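PDB 4GQ2: nucleoporin nup120 from Schizosaccharomyces pombe, which serves as a structural component of the nuclear pore complex, whose nucleoporins can also dock transiently associated nuclear transport factors. Local coordinates for residues Asn3-Ala8 against Thr374-Cys379; Asn529-Ile534 against Val540-Asp545; Leu672-Ser677 against Ile788-Ala793. All blocks are in the same frame, centred on the assembly; numbering follows the deposited sequence.

Interaction 1. Residues Asn3-Ala8 against Thr374-Cys379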
ATOM      1  N   ASN A   3     -17.153  25.058  13.185  1.00 72.02           N
ATOM      2  CA  ASN A   3     -16.774  23.683  12.834  1.00 76.41           C
ATOM      3  C   ASN A   3     -15.923  23.580  11.566  1.00 75.59           C
ATOM      4  O   ASN A   3     -16.063  24.387  10.641  1.00 73.92           O
ATOM      5  CB  ASN A   3     -18.019  22.796  12.700  1.00 77.24           C
ATOM      6  CG  ASN A   3     -18.451  22.181  14.023  1.00 88.15           C
ATOM      7  OD1 ASN A   3     -17.888  22.475  15.085  1.00 85.37           O
ATOM      8  ND2 ASN A   3     -19.459  21.315  13.964  1.00 71.89           N
ATOM      9  N   GLU A   4     -15.037  22.588  11.536  1.00 65.14           N
ATOM     10  CA  GLU A   4     -14.186  22.362  10.376  1.00 68.36           C
ATOM     11  C   GLU A   4     -14.765  21.286   9.462  1.00 71.04           C
ATOM     12  O   GLU A   4     -15.316  20.291   9.930  1.00 73.32           O
ATOM     13  CB  GLU A   4     -12.768  21.992  10.808  1.00 69.22           C
ATOM     14  CG  GLU A   4     -11.724  22.191   9.718  1.00 76.61           C
ATOM     15  CD  GLU A   4     -10.347  21.688  10.115  1.00 89.37           C
ATOM     16  OE1 GLU A   4      -9.954  21.867  11.287  1.00104.11           O
ATOM     17  OE2 GLU A   4      -9.653  21.120   9.248  1.00 86.34           O
ATOM     18  N   LEU A   5     -14.651  21.511   8.156  1.00 67.06           N
ATOM     19  CA  LEU A   5     -15.016  20.518   7.153  1.00 65.87           C
ATOM     20  C   LEU A   5     -13.760  19.902   6.544  1.00 62.04           C
ATOM     21  O   LEU A   5     -12.808  20.607   6.225  1.00 61.20           O
ATOM     22  CB  LEU A   5     -15.854  21.150   6.042  1.00 55.08           C
ATOM     23  CG  LEU A   5     -17.154  21.865   6.403  1.00 62.82           C
ATOM     24  CD1 LEU A   5     -17.692  22.548   5.155  1.00 58.87           C
ATOM     25  CD2 LEU A   5     -18.186  20.919   7.005  1.00 59.10           C
ATOM     26  N   LYS A   6     -13.766  18.584   6.395  1.00 54.56           N
ATOM     27  CA  LYS A   6     -12.687  17.888   5.711  1.00 64.94           C
ATOM     28  C   LYS A   6     -13.236  17.160   4.508  1.00 60.68           C
ATOM     29  O   LYS A   6     -14.449  16.977   4.378  1.00 77.28           O
ATOM     30  CB  LYS A   6     -11.981  16.914   6.654  1.00 61.65           C
ATOM     31  CG  LYS A   6     -10.860  17.566   7.435  1.00 62.09           C
ATOM     32  CD  LYS A   6     -10.712  16.937   8.805  1.00 79.70           C
ATOM     33  CE  LYS A   6      -9.889  17.818   9.730  1.00 77.07           C
ATOM     34  NZ  LYS A   6      -8.514  18.042   9.207  1.00 79.04           N
ATOM     35  N   HIS A   7     -12.346  16.749   3.619  1.00 58.14           N
ATOM     36  CA  HIS A   7     -12.779  15.980   2.469  1.00 55.57           C
ATOM     37  C   HIS A   7     -11.979  14.731   2.257  1.00 49.20           C
ATOM     38  O   HIS A   7     -10.849  14.610   2.731  1.00 47.81           O
ATOM     39  CB  HIS A   7     -12.863  16.860   1.215  1.00 56.48           C
ATOM     40  CG  HIS A   7     -11.537  17.417   0.743  1.00 61.23           C
ATOM     41  ND1 HIS A   7     -10.455  17.509   1.536  1.00 67.96           N
ATOM     42  CD2 HIS A   7     -11.168  17.955  -0.489  1.00 68.75           C
ATOM     43  CE1 HIS A   7      -9.436  18.050   0.841  1.00 70.69           C
ATOM     44  NE2 HIS A   7      -9.874  18.324  -0.396  1.00 70.15           N
ATOM     45  N   ALA A   8     -12.599  13.772   1.584  1.00 53.11           N
ATOM     46  CA  ALA A   8     -11.916  12.579   1.121  1.00 54.65           C
ATOM     47  C   ALA A   8     -11.695  12.738  -0.375  1.00 49.07           C
ATOM     48  O   ALA A   8     -12.646  12.940  -1.121  1.00 47.74           O
ATOM     49  CB  ALA A   8     -12.757  11.348   1.409  1.00 60.22           C
ATOM     50  N   THR A 374      -8.855  26.470  -2.869  1.00 39.31           N
ATOM     51  CA  THR A 374     -10.277  26.170  -2.729  1.00 43.02           C
ATOM     52  C   THR A 374     -10.753  26.207  -1.270  1.00 47.09           C
ATOM     53  O   THR A 374     -10.080  25.688  -0.377  1.00 49.91           O
ATOM     54  CB  THR A 374     -10.587  24.773  -3.318  1.00 43.42           C
ATOM     55  OG1 THR A 374     -10.074  24.685  -4.655  1.00 45.28           O
ATOM     56  CG2 THR A 374     -12.082  24.504  -3.338  1.00 37.93           C
ATOM     57  N   VAL A 375     -11.916  26.816  -1.038  1.00 43.43           N
ATOM     58  CA  VAL A 375     -12.587  26.738   0.264  1.00 41.84           C
ATOM     59  C   VAL A 375     -14.036  26.293   0.105  1.00 42.71           C
ATOM     60  O   VAL A 375     -14.756  26.776  -0.768  1.00 48.85           O
ATOM     61  CB  VAL A 375     -12.539  28.069   1.056  1.00 41.98           C
ATOM     62  CG1 VAL A 375     -13.283  27.933   2.382  1.00 38.34           C
ATOM     63  CG2 VAL A 375     -11.100  28.493   1.322  1.00 39.68           C
ATOM     64  N   ILE A 376     -14.453  25.358   0.949  1.00 48.12           N
ATOM     65  CA  ILE A 376     -15.846  24.933   0.991  1.00 49.65           C
ATOM     66  C   ILE A 376     -16.482  25.408   2.294  1.00 50.97           C
ATOM     67  O   ILE A 376     -15.896  25.260   3.373  1.00 49.57           O
ATOM     68  CB  ILE A 376     -15.996  23.400   0.801  1.00 44.95           C
ATOM     69  CG1 ILE A 376     -15.886  23.016  -0.678  1.00 47.46           C
ATOM     70  CG2 ILE A 376     -17.352  22.916   1.285  1.00 46.94           C
ATOM     71  CD1 ILE A 376     -14.478  22.995  -1.225  1.00 56.89           C
ATOM     72  N   GLN A 377     -17.676  25.988   2.178  1.00 49.91           N
ATOM     73  CA  GLN A 377     -18.443  26.436   3.337  1.00 50.97           C
ATOM     74  C   GLN A 377     -19.822  25.795   3.373  1.00 53.59           C
ATOM     75  O   GLN A 377     -20.473  25.649   2.334  1.00 56.18           O
ATOM     76  CB  GLN A 377     -18.634  27.952   3.302  1.00 64.53           C
ATOM     77  CG  GLN A 377     -17.368  28.793   3.328  1.00 62.33           C
ATOM     78  CD  GLN A 377     -17.670  30.276   3.192  1.00 66.00           C
ATOM     79  OE1 GLN A 377     -18.738  30.662   2.708  1.00 62.36           O
ATOM     80  NE2 GLN A 377     -16.730  31.116   3.617  1.00 61.60           N
ATOM     81  N   LYS A 378     -20.263  25.423   4.574  1.00 56.30           N
ATOM     82  CA  LYS A 378     -21.650  25.031   4.814  1.00 55.13           C
ATOM     83  C   LYS A 378     -22.345  26.062   5.700  1.00 67.74           C
ATOM     84  O   LYS A 378     -21.731  26.624   6.613  1.00 66.46           O
ATOM     85  CB  LYS A 378     -21.723  23.666   5.492  1.00 57.96           C
ATOM     86  CG  LYS A 378     -21.656  22.480   4.555  1.00 63.48           C
ATOM     87  CD  LYS A 378     -21.828  21.177   5.325  1.00 69.11           C
ATOM     88  CE  LYS A 378     -21.828  19.980   4.386  1.00 68.00           C
ATOM     89  NZ  LYS A 378     -21.838  18.680   5.113  1.00 74.16           N
ATOM     90  N   CYS A 379     -23.624  26.304   5.423  1.00 65.59           N
ATOM     91  CA  CYS A 379     -24.462  27.133   6.280  1.00 54.91           C
ATOM     92  C   CYS A 379     -25.749  26.416   6.640  1.00 65.30           C
ATOM     93  O   CYS A 379     -26.536  26.049   5.762  1.00 62.28           O
ATOM     94  CB  CYS A 379     -24.802  28.469   5.614  1.00 69.85           C
ATOM     95  SG  CYS A 379     -26.185  29.353   6.393  1.00 64.16           S
TER

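Interaction 2. Residues Asn529-Ile534 against Val540-Asp545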
ATOM      1  N   ASN A 529     -27.668   9.144  -2.384  1.00 89.22           N
ATOM      2  CA  ASN A 529     -26.776   8.970  -1.242  1.00 83.40           C
ATOM      3  C   ASN A 529     -27.046  10.085  -0.237  1.00 77.61           C
ATOM      4  O   ASN A 529     -28.021  10.819  -0.362  1.00 89.72           O
ATOM      5  CB  ASN A 529     -25.316   9.007  -1.703  1.00 77.84           C
ATOM      6  CG  ASN A 529     -24.939   7.807  -2.558  1.00 98.88           C
ATOM      7  OD1 ASN A 529     -25.010   6.667  -2.106  1.00 84.67           O
ATOM      8  ND2 ASN A 529     -24.523   8.062  -3.798  1.00 86.90           N
ATOM      9  N   ALA A 530     -26.193  10.219   0.765  1.00 78.70           N
ATOM     10  CA  ALA A 530     -26.291  11.356   1.672  1.00 79.03           C
ATOM     11  C   ALA A 530     -25.325  12.467   1.249  1.00 86.30           C
ATOM     12  O   ALA A 530     -25.236  13.507   1.902  1.00 86.49           O
ATOM     13  CB  ALA A 530     -25.984  10.903   3.087  1.00 75.53           C
ATOM     14  N   VAL A 531     -24.650  12.255   0.121  1.00 76.30           N
ATOM     15  CA  VAL A 531     -23.340  12.855  -0.139  1.00 70.11           C
ATOM     16  C   VAL A 531     -23.297  14.038  -1.107  1.00 63.09           C
ATOM     17  O   VAL A 531     -23.983  14.054  -2.129  1.00 60.17           O
ATOM     18  CB  VAL A 531     -22.353  11.757  -0.603  1.00 64.95           C
ATOM     19  CG1 VAL A 531     -21.126  12.344  -1.282  1.00 58.73           C
ATOM     20  CG2 VAL A 531     -21.948  10.897   0.584  1.00 69.76           C
ATOM     21  N   THR A 532     -22.470  15.025  -0.768  1.00 49.98           N
ATOM     22  CA  THR A 532     -22.149  16.101  -1.696  1.00 54.79           C
ATOM     23  C   THR A 532     -20.761  15.901  -2.318  1.00 56.72           C
ATOM     24  O   THR A 532     -19.729  15.936  -1.635  1.00 50.59           O
ATOM     25  CB  THR A 532     -22.289  17.509  -1.069  1.00 50.16           C
ATOM     26  OG1 THR A 532     -21.428  18.424  -1.762  1.00 51.85           O
ATOM     27  CG2 THR A 532     -21.913  17.495   0.386  1.00 54.56           C
ATOM     28  N   TYR A 533     -20.767  15.669  -3.626  1.00 53.51           N
ATOM     29  CA  TYR A 533     -19.553  15.483  -4.404  1.00 44.31           C
ATOM     30  C   TYR A 533     -18.902  16.826  -4.693  1.00 40.99           C
ATOM     31  O   TYR A 533     -19.586  17.808  -4.957  1.00 53.37           O
ATOM     32  CB  TYR A 533     -19.880  14.789  -5.726  1.00 41.30           C
ATOM     33  CG  TYR A 533     -20.265  13.333  -5.598  1.00 49.03           C
ATOM     34  CD1 TYR A 533     -21.577  12.958  -5.293  1.00 45.87           C
ATOM     35  CD2 TYR A 533     -19.323  12.324  -5.801  1.00 45.73           C
ATOM     36  CE1 TYR A 533     -21.935  11.623  -5.183  1.00 47.32           C
ATOM     37  CE2 TYR A 533     -19.673  10.987  -5.691  1.00 43.40           C
ATOM     38  CZ  TYR A 533     -20.976  10.641  -5.382  1.00 49.55           C
ATOM     39  OH  TYR A 533     -21.328   9.310  -5.280  1.00 49.14           O
ATOM     40  N   ILE A 534     -17.577  16.848  -4.640  1.00 40.38           N
ATOM     41  CA  ILE A 534     -16.779  18.016  -4.992  1.00 41.70           C
ATOM     42  C   ILE A 534     -15.922  17.638  -6.186  1.00 40.87           C
ATOM     43  O   ILE A 534     -15.136  16.692  -6.108  1.00 43.17           O
ATOM     44  CB  ILE A 534     -15.849  18.434  -3.837  1.00 40.37           C
ATOM     45  CG1 ILE A 534     -16.657  18.767  -2.582  1.00 45.17           C
ATOM     46  CG2 ILE A 534     -14.993  19.615  -4.249  1.00 40.38           C
ATOM     47  CD1 ILE A 534     -15.863  18.634  -1.300  1.00 56.83           C
ATOM     48  N   VAL A 540     -12.169  13.592  -7.627  1.00 37.03           N
ATOM     49  CA  VAL A 540     -13.493  13.685  -6.999  1.00 40.88           C
ATOM     50  C   VAL A 540     -13.299  13.638  -5.501  1.00 43.97           C
ATOM     51  O   VAL A 540     -12.407  12.951  -5.006  1.00 46.07           O
ATOM     52  CB  VAL A 540     -14.420  12.466  -7.256  1.00 45.55           C
ATOM     53  CG1 VAL A 540     -15.799  12.924  -7.707  1.00 43.74           C
ATOM     54  CG2 VAL A 540     -13.822  11.477  -8.233  1.00 50.44           C
ATOM     55  N   ALA A 541     -14.177  14.320  -4.775  1.00 45.56           N
ATOM     56  CA  ALA A 541     -14.113  14.322  -3.332  1.00 39.71           C
ATOM     57  C   ALA A 541     -15.510  14.422  -2.731  1.00 48.34           C
ATOM     58  O   ALA A 541     -16.484  14.673  -3.444  1.00 44.86           O
ATOM     59  CB  ALA A 541     -13.235  15.468  -2.861  1.00 40.59           C
ATOM     60  N   PHE A 542     -15.610  14.190  -1.427  1.00 42.35           N
ATOM     61  CA  PHE A 542     -16.832  14.501  -0.689  1.00 56.04           C
ATOM     62  C   PHE A 542     -16.528  15.105   0.662  1.00 52.13           C
ATOM     63  O   PHE A 542     -15.445  14.912   1.211  1.00 49.92           O
ATOM     64  CB  PHE A 542     -17.765  13.297  -0.521  1.00 65.00           C
ATOM     65  CG  PHE A 542     -17.201  12.006  -1.010  1.00 66.63           C
ATOM     66  CD1 PHE A 542     -16.296  11.283  -0.242  1.00 81.18           C
ATOM     67  CD2 PHE A 542     -17.592  11.499  -2.239  1.00 69.02           C
ATOM     68  CE1 PHE A 542     -15.778  10.081  -0.701  1.00 80.68           C
ATOM     69  CE2 PHE A 542     -17.081  10.297  -2.703  1.00 79.44           C
ATOM     70  CZ  PHE A 542     -16.174   9.587  -1.932  1.00 76.77           C
ATOM     71  N   ILE A 543     -17.502  15.842   1.183  1.00 51.25           N
ATOM     72  CA  ILE A 543     -17.369  16.503   2.475  1.00 56.27           C
ATOM     73  C   ILE A 543     -17.539  15.472   3.589  1.00 46.21           C
ATOM     74  O   ILE A 543     -18.269  14.487   3.428  1.00 40.85           O
ATOM     75  CB  ILE A 543     -18.388  17.663   2.613  1.00 51.18           C
ATOM     76  CG1 ILE A 543     -18.165  18.690   1.497  1.00 58.57           C
ATOM     77  CG2 ILE A 543     -18.266  18.352   3.967  1.00 53.99           C
ATOM     78  CD1 ILE A 543     -19.282  19.700   1.339  1.00 57.97           C
ATOM     79  N   ARG A 544     -16.834  15.694   4.696  1.00 52.63           N
ATOM     80  CA  ARG A 544     -16.981  14.883   5.905  1.00 54.10           C
ATOM     81  C   ARG A 544     -16.596  15.687   7.140  1.00 59.17           C
ATOM     82  O   ARG A 544     -15.844  16.663   7.050  1.00 59.12           O
ATOM     83  CB  ARG A 544     -16.155  13.588   5.818  1.00 65.40           C
ATOM     84  CG  ARG A 544     -14.661  13.771   5.575  1.00 56.60           C
ATOM     85  CD  ARG A 544     -13.936  12.431   5.641  1.00 46.84           C
ATOM     86  NE  ARG A 544     -12.505  12.575   5.920  1.00 44.48           N
ATOM     87  CZ  ARG A 544     -11.988  12.828   7.123  1.00 44.70           C
ATOM     88  NH1 ARG A 544     -12.777  12.980   8.182  1.00 44.56           N
ATOM     89  NH2 ARG A 544     -10.671  12.937   7.267  1.00 39.13           N
ATOM     90  N   ASP A 545     -17.141  15.280   8.284  1.00 76.38           N
ATOM     91  CA  ASP A 545     -16.789  15.858   9.579  1.00 63.97           C
ATOM     92  C   ASP A 545     -15.501  15.218  10.077  1.00 60.55           C
ATOM     93  O   ASP A 545     -15.251  14.041   9.804  1.00 60.58           O
ATOM     94  CB  ASP A 545     -17.904  15.617  10.608  1.00 62.94           C
ATOM     95  CG  ASP A 545     -19.122  16.505  10.386  1.00 79.43           C
ATOM     96  OD1 ASP A 545     -19.044  17.485   9.612  1.00 80.04           O
ATOM     97  OD2 ASP A 545     -20.169  16.223  11.005  1.00 82.72           O
TER
HETATM   98  O   HOH W   1     -20.637  14.670   1.759  1.00 62.80           O

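Interaction 3. Residues Leu672-Ser677 against Ile788-Ala793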
ATOM      1  N   LEU A 672     -16.719  -0.705  -5.947  1.00 31.74           N
ATOM      2  CA  LEU A 672     -15.276  -0.535  -5.852  1.00 32.38           C
ATOM      3  C   LEU A 672     -14.927   0.868  -5.361  1.00 35.58           C
ATOM      4  O   LEU A 672     -14.080   1.028  -4.479  1.00 36.95           O
ATOM      5  CB  LEU A 672     -14.600  -0.831  -7.188  1.00 30.81           C
ATOM      6  CG  LEU A 672     -14.623  -2.313  -7.583  1.00 38.40           C
ATOM      7  CD1 LEU A 672     -14.198  -2.473  -9.040  1.00 33.45           C
ATOM      8  CD2 LEU A 672     -13.787  -3.181  -6.626  1.00 27.64           C
ATOM      9  N   PHE A 673     -15.611   1.871  -5.906  1.00 33.35           N
ATOM     10  CA  PHE A 673     -15.376   3.258  -5.526  1.00 32.50           C
ATOM     11  C   PHE A 673     -15.576   3.499  -4.031  1.00 34.09           C
ATOM     12  O   PHE A 673     -14.834   4.283  -3.417  1.00 35.22           O
ATOM     13  CB  PHE A 673     -16.228   4.218  -6.363  1.00 35.54           C
ATOM     14  CG  PHE A 673     -16.006   5.668  -6.029  1.00 37.03           C
ATOM     15  CD1 PHE A 673     -14.805   6.296  -6.343  1.00 34.42           C
ATOM     16  CD2 PHE A 673     -16.989   6.398  -5.389  1.00 36.48           C
ATOM     17  CE1 PHE A 673     -14.603   7.629  -6.031  1.00 37.61           C
ATOM     18  CE2 PHE A 673     -16.791   7.730  -5.068  1.00 43.11           C
ATOM     19  CZ  PHE A 673     -15.596   8.348  -5.389  1.00 37.74           C
ATOM     20  N   LEU A 674     -16.562   2.820  -3.444  1.00 38.64           N
ATOM     21  CA  LEU A 674     -16.752   2.877  -1.998  1.00 34.88           C
ATOM     22  C   LEU A 674     -15.524   2.352  -1.240  1.00 35.45           C
ATOM     23  O   LEU A 674     -15.019   3.014  -0.330  1.00 43.41           O
ATOM     24  CB  LEU A 674     -17.996   2.115  -1.558  1.00 33.40           C
ATOM     25  CG  LEU A 674     -18.154   2.360  -0.056  1.00 40.90           C
ATOM     26  CD1 LEU A 674     -19.252   3.367   0.256  1.00 42.65           C
ATOM     27  CD2 LEU A 674     -18.349   1.060   0.696  1.00 35.42           C
ATOM     28  N   CYS A 675     -15.059   1.168  -1.623  1.00 26.77           N
ATOM     29  CA  CYS A 675     -13.876   0.564  -1.019  1.00 30.94           C
ATOM     30  C   CYS A 675     -12.667   1.488  -1.110  1.00 32.19           C
ATOM     31  O   CYS A 675     -11.952   1.672  -0.122  1.00 32.07           O
ATOM     32  CB  CYS A 675     -13.558  -0.785  -1.673  1.00 29.63           C
ATOM     33  SG  CYS A 675     -14.887  -1.988  -1.491  1.00 32.03           S
ATOM     34  N   ALA A 676     -12.459   2.084  -2.284  1.00 30.94           N
ATOM     35  CA  ALA A 676     -11.361   3.033  -2.484  1.00 31.58           C
ATOM     36  C   ALA A 676     -11.495   4.250  -1.571  1.00 33.86           C
ATOM     37  O   ALA A 676     -10.514   4.709  -0.989  1.00 42.99           O
ATOM     38  CB  ALA A 676     -11.293   3.464  -3.935  1.00 29.98           C
ATOM     39  N   SER A 677     -12.716   4.757  -1.436  1.00 34.24           N
ATOM     40  CA  SER A 677     -12.976   5.947  -0.630  1.00 33.62           C
ATOM     41  C   SER A 677     -12.715   5.680   0.846  1.00 36.07           C
ATOM     42  O   SER A 677     -12.022   6.454   1.515  1.00 35.49           O
ATOM     43  CB  SER A 677     -14.418   6.416  -0.836  1.00 29.36           C
ATOM     44  OG  SER A 677     -14.617   6.805  -2.189  1.00 34.26           O
ATOM     45  N   ILE A 788     -27.527   9.323   6.411  1.00 73.09           N
ATOM     46  CA  ILE A 788     -26.151   8.851   6.608  1.00 68.67           C
ATOM     47  C   ILE A 788     -25.782   7.897   5.468  1.00 68.23           C
ATOM     48  O   ILE A 788     -26.507   6.939   5.205  1.00 70.24           O
ATOM     49  CB  ILE A 788     -25.972   8.147   7.975  1.00 75.03           C
ATOM     50  CG1 ILE A 788     -26.197   9.139   9.123  1.00 66.52           C
ATOM     51  CG2 ILE A 788     -24.588   7.502   8.095  1.00 57.92           C
ATOM     52  CD1 ILE A 788     -26.619   8.484  10.418  1.00 63.57           C
ATOM     53  N   SER A 789     -24.661   8.176   4.796  1.00 71.50           N
ATOM     54  CA  SER A 789     -24.171   7.367   3.669  1.00 64.63           C
ATOM     55  C   SER A 789     -23.421   6.118   4.141  1.00 58.36           C
ATOM     56  O   SER A 789     -22.851   6.121   5.240  1.00 57.45           O
ATOM     57  CB  SER A 789     -23.229   8.199   2.800  1.00 66.67           C
ATOM     58  OG  SER A 789     -22.006   8.448   3.478  1.00 67.30           O
ATOM     59  N   PRO A 790     -23.389   5.060   3.303  1.00 47.09           N
ATOM     60  CA  PRO A 790     -22.619   3.850   3.628  1.00 47.60           C
ATOM     61  C   PRO A 790     -21.125   4.125   3.771  1.00 44.40           C
ATOM     62  O   PRO A 790     -20.402   3.305   4.345  1.00 45.51           O
ATOM     63  CB  PRO A 790     -22.868   2.930   2.429  1.00 49.77           C
ATOM     64  CG  PRO A 790     -23.271   3.845   1.324  1.00 56.52           C
ATOM     65  CD  PRO A 790     -24.054   4.940   1.995  1.00 51.78           C
ATOM     66  N   LEU A 791     -20.670   5.267   3.256  1.00 41.40           N
ATOM     67  CA  LEU A 791     -19.280   5.680   3.430  1.00 42.53           C
ATOM     68  C   LEU A 791     -18.944   5.904   4.903  1.00 48.85           C
ATOM     69  O   LEU A 791     -18.059   5.237   5.440  1.00 54.31           O
ATOM     70  CB  LEU A 791     -18.965   6.925   2.605  1.00 50.69           C
ATOM     71  CG  LEU A 791     -17.617   7.613   2.842  1.00 54.84           C
ATOM     72  CD1 LEU A 791     -16.436   6.697   2.543  1.00 47.89           C
ATOM     73  CD2 LEU A 791     -17.549   8.875   1.994  1.00 59.57           C
ATOM     74  N   HIS A 792     -19.659   6.827   5.549  1.00 49.50           N
ATOM     75  CA  HIS A 792     -19.466   7.099   6.973  1.00 43.22           C
ATOM     76  C   HIS A 792     -19.675   5.878   7.845  1.00 48.46           C
ATOM     77  O   HIS A 792     -18.976   5.694   8.850  1.00 46.51           O
ATOM     78  CB  HIS A 792     -20.375   8.242   7.429  1.00 49.87           C
ATOM     79  CG  HIS A 792     -20.199   8.607   8.885  1.00 44.77           C
ATOM     80  ND1 HIS A 792     -19.235   9.447   9.307  1.00 52.92           N
ATOM     81  CD2 HIS A 792     -20.875   8.180  10.024  1.00 46.41           C
ATOM     82  CE1 HIS A 792     -19.298   9.567  10.648  1.00 51.58           C
ATOM     83  NE2 HIS A 792     -20.301   8.790  11.087  1.00 49.38           N
ATOM     84  N   ALA A 793     -20.630   5.027   7.474  1.00 42.48           N
ATOM     85  CA  ALA A 793     -20.930   3.840   8.277  1.00 46.59           C
ATOM     86  C   ALA A 793     -19.808   2.815   8.198  1.00 37.10           C
ATOM     87  O   ALA A 793     -19.467   2.193   9.199  1.00 44.76           O
ATOM     88  CB  ALA A 793     -22.265   3.219   7.870  1.00 47.63           C
TER

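Interaction 1. Residues Asn3-Ala8 against Thr374-Cys379
Leu5 carries the contact, leaning from the N-terminal strand onto Ile376 and Lys378. Its CB sets off toward 374-379 without yet meeting it. The first torsion (chi1 -57°) places CG beside the backbone N, and the second (chi2 173°) swings CD1 anti to CA, so that this methyl is extended toward 374-379. CD1 does most of the touching: it rests 3.7 Å from Ile376 O, and against Ile376 CG2 and the amide nitrogen of Lys378 a little farther off. The other branch, CD2, lies 4.0 Å from Lys378 CD, where the extended lysine crosses the leucine obliquely. Lysine suits this place because its long methylene chain can cover an apolar neighbour although the residue is only partly buried. Leucine, forked and wholly apolar, can meet both partners at once. Along the same N-terminal segment, Glu4 and Lys6 flank Leu5 and are joined by a long, weak salt bridge, and Lys6 NZ has a second carboxylate partner in Glu554. Between the two segments runs strand 390-395, with His395 bonded to the backbone of Leu5, while Ile543 also packs on Leu5. The first strand of the chain thus lies in a mixed sheet among strands from much later in the sequence, in keeping with the ring closure of a beta-propeller.

Interaction 2. Residues Asn529-Ile534 against Val540-Asp545
Tyr533 and Phe542 sit opposite each other as a non-hydrogen-bonded pair of an antiparallel sheet, their side chains side by side on one face of it, and the rings make the dense side of this contact. They form an offset edge-to-face pair, the edge of Phe542 toward the face of Tyr533, with centroids 5.8 Å apart and planes at 76°. Val531 CG1 lies over a Tyr533 face, toward its rim, and also presses on Phe542 CB at 3.6 Å. Val540 CG1 closes the tyrosine edge, 4.1 Å from Tyr533 CD2. The Phe542 ring takes its place with an almost eclipsed first torsion (chi1 6°), which suggests some strain. Flat aromatics and branched aliphatics suit this buried surface, and the polar tip of Tyr533 is satisfied, its OH being hydrogen-bonded to Val89 O. A serine in place of Tyr533 would probably leave that carbonyl without its partner and open a gap beside the Phe542 edge. Strands 532-536 and 539-544 are the arms of a beta hairpin in the propeller domain, and next to the aromatic pair Ile534 and Ala541 bond in both directions. Ile534 N reaches Ala541 O at 2.7 Å from above the carbonyl plane, whereas Ala541 N meets Ile534 O at 2.9 Å within it. Farther from the turn the pairing loosens. The short strand segments run at 135° rather than fully antiparallel, and between Thr532 and Ile543 a water bridges the backbones, accepting from Thr532 N at 3.1 Å and donating to Ile543 O at 2.9 Å. Beside it, partly exposed Ile543 uses one arm for two partners, its CD1 against Thr532 CG2 and its CG1, crossing at about a right angle, against Ile534 CD1.

Interaction 3. Residues Leu672-Ser677 against Ile788-Ala793
Leu674 pushes one methyl onto the first turn of the helix that begins at Pro790. With CG anti to N (chi1 -175°), its CD1 reaches 3.8 Å from Leu791 N. The same methyl touches the proline ring more loosely, 4.2 Å from Pro790 CG. One turn on, Ser677 adds a second point of contact, its CB lying 3.9 Å from Leu791 CD1. The two leucines therefore reach past each other, each laying a methyl on the opposite helix. Behind this first shell, the hydroxyl of Ser677 turns back into its own helix: OG donates to Phe673 O at 2.8 Å, leaving the carbon CB toward Leu791. The same carbonyl accepts Ser677 N at 2.9 Å, and the two donors arrive from opposite faces of its plane. Serine suits this buried helix surface because it is small and its hydroxyl is satisfied by that bond. OG also sits over the centre of the Phe673 ring. On the other side Ser789 occupies the N-cap position, and proline suits the first turn after it, where an amide hydrogen is not needed for helical bonding. Beyond these, Tyr779 packs on Leu674, and Phe17 stacks with Phe673. The starts of helices 672-703 and 790-803 thereby meet beside the propeller sheet, with Phe542 of strand 539-544 touching both Ser677 and Leu791 and Val10 of strand 3-11 lying against Phe673.

All three contacts are buried, but they differ in how they hold. Interaction 2 is the largest and the one with direct backbone bonds between its segments; interactions 1 and 3 rest on a few apolar touches, the former between non-adjacent strands, the latter between helix starts. Interactions 1 and 2 share a sheet, since strands 3-11 and 539-544 are neighbours and probable backbone bonds tie Lys6 to Arg544 and Ala8 to Phe542. Interactions 2 and 3 meet through the outer end of the Phe542 ring (CE1, CZ and CE2) and where Ala530 packs on Ser789. Interaction 1 includes partly exposed Lys378, interaction 2 partly exposed Ile543 and a water, whereas the touching residues of interaction 3 are all buried.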